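Local coordinates for protein nadb-ler3 (PDB 3WXB) that reduces carbonyl compounds with NADPH or NADH as a short-chain dehydrogenase/reductase, and is found here with NADPH bound, at residues A[45-50]-A[54-59]. Numbering follows the deposited sequence.
Sequences HLLALS and EWVFAT
Val56 turns one methyl group, CG2, to Leu47 and, more loosely, to Leu46, joining the last turn of helix 37-47 to the beginning of strand 55-60 in the first beta-alpha-beta unit of the Rossmann fold. The helix lies over one face of the parallel sheet, and Val56 is the strand residue that rises to meet it. Its CG1 stands anti to the backbone N (chi1 177°), which leaves CG2 beside that nitrogen as the branch that does the touching. A beta-branched valine suits the place: its methyls start close to the extended backbone and give a short, stiff surface on which a helix can rest.

Leu47 needs more length. Its CB does not point straight at the strand, but CG lies anti to the carbonyl carbon (chi1 -67°), and the CD2 methyl then arrives at a slant to Val56; the same side chain also packs on Leu81 and Asn80. Leu46, whose CB does face the strand, brings that CB to 4.3 Å from Val56 CG2, while the side chain also touches Val29 and Val31 of strand 28-31. Trp55 and Phe57, on the sheet's other face, pack against helix 91-105. All three touching residues are buried and the contact is wholly apolar, its closest approach being Leu47 CD2 to Val56 CG2 at 3.7 Å, methyl against methyl.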
# COMPACT_ATOMS: atom_id res chain seq x y z
N HIS A 45 -7.07 27.08 8.84
CA HIS A 45 -5.91 27.26 9.71
C HIS A 45 -4.76 27.91 8.99
O HIS A 45 -4.03 28.77 9.60
CB HIS A 45 -5.51 25.93 10.39
CG HIS A 45 -6.41 25.57 11.53
ND1 HIS A 45 -5.97 25.53 12.84
CD2 HIS A 45 -7.71 25.22 11.56
CE1 HIS A 45 -6.98 25.17 13.63
NE2 HIS A 45 -8.04 24.98 12.87
N LEU A 46 -4.57 27.54 7.72
CA LEU A 46 -3.52 28.18 6.92
C LEU A 46 -3.80 29.66 6.74
O LEU A 46 -2.86 30.48 6.74
CB LEU A 46 -3.38 27.56 5.54
CG LEU A 46 -2.37 26.44 5.19
CD1 LEU A 46 -1.28 26.10 6.23
CD2 LEU A 46 -3.04 25.18 4.60
N LEU A 47 -5.08 30.00 6.55
CA LEU A 47 -5.44 31.41 6.34
C LEU A 47 -5.23 32.21 7.60
O LEU A 47 -4.91 33.38 7.52
CB LEU A 47 -6.87 31.53 5.79
CG LEU A 47 -7.05 30.98 4.37
CD1 LEU A 47 -8.56 30.78 4.04
CD2 LEU A 47 -6.38 31.87 3.35
N ALA A 48 -5.45 31.57 8.75
CA ALA A 48 -5.33 32.18 10.05
C ALA A 48 -3.88 32.17 10.64
O ALA A 48 -3.72 32.41 11.84
CB ALA A 48 -6.28 31.48 11.01
N LEU A 49 -2.86 31.85 9.84
CA LEU A 49 -1.45 31.90 10.32
C LEU A 49 -1.02 33.38 10.54
O LEU A 49 -1.41 34.27 9.76
CB LEU A 49 -0.48 31.26 9.33
CG LEU A 49 -0.54 29.74 9.08
CD1 LEU A 49 0.53 29.30 8.13
CD2 LEU A 49 -0.44 29.00 10.38
N SER A 50 -0.23 33.62 11.60
CA SER A 50 0.35 34.94 11.85
C SER A 50 1.01 35.53 10.59
O SER A 50 0.70 36.66 10.22
CB SER A 50 1.31 34.91 13.04
OG SER A 50 2.08 33.71 13.08
N GLU A 54 0.87 33.80 0.86
CA GLU A 54 0.44 34.61 -0.24
C GLU A 54 -0.60 33.93 -1.11
O GLU A 54 -1.45 34.57 -1.64
CB GLU A 54 1.60 35.03 -1.12
CG GLU A 54 1.57 36.50 -1.39
CD GLU A 54 2.71 37.01 -2.19
OE1 GLU A 54 3.86 36.85 -1.77
OE2 GLU A 54 2.44 37.60 -3.23
N TRP A 55 -0.52 32.62 -1.26
CA TRP A 55 -1.51 31.85 -1.98
C TRP A 55 -1.84 30.60 -1.21
O TRP A 55 -0.95 29.85 -0.89
CB TRP A 55 -0.99 31.39 -3.33
CG TRP A 55 -0.55 32.38 -4.35
CD1 TRP A 55 -1.32 32.99 -5.26
CD2 TRP A 55 0.78 32.81 -4.61
NE1 TRP A 55 -0.57 33.79 -6.06
CE2 TRP A 55 0.73 33.70 -5.68
CE3 TRP A 55 2.01 32.54 -4.03
CZ2 TRP A 55 1.87 34.32 -6.18
CZ3 TRP A 55 3.13 33.16 -4.52
CH2 TRP A 55 3.06 34.04 -5.59
N VAL A 56 -3.11 30.37 -0.94
CA VAL A 56 -3.59 29.09 -0.50
C VAL A 56 -4.44 28.59 -1.65
O VAL A 56 -5.48 29.19 -1.99
CB VAL A 56 -4.44 29.20 0.75
CG1 VAL A 56 -4.98 27.80 1.10
CG2 VAL A 56 -3.63 29.80 1.91
N PHE A 57 -3.97 27.53 -2.31
CA PHE A 57 -4.76 26.84 -3.30
C PHE A 57 -5.61 25.79 -2.61
O PHE A 57 -5.11 24.88 -1.90
CB PHE A 57 -3.86 26.23 -4.34
CG PHE A 57 -3.05 27.24 -5.08
CD1 PHE A 57 -3.58 27.91 -6.19
CD2 PHE A 57 -1.75 27.58 -4.63
CE1 PHE A 57 -2.80 28.90 -6.88
CE2 PHE A 57 -0.98 28.56 -5.32
CZ PHE A 57 -1.51 29.22 -6.42
N ALA A 58 -6.92 25.90 -2.78
CA ALA A 58 -7.79 24.91 -2.17
C ALA A 58 -8.43 24.12 -3.33
O ALA A 58 -9.15 24.72 -4.17
CB ALA A 58 -8.82 25.60 -1.34
N THR A 59 -8.19 22.81 -3.43
CA THR A 59 -8.81 22.11 -4.54
C THR A 59 -10.17 21.54 -4.10
O THR A 59 -10.36 21.10 -2.95
CB THR A 59 -7.91 21.07 -5.24
OG1 THR A 59 -8.01 19.80 -4.58
CG2 THR A 59 -6.42 21.53 -5.22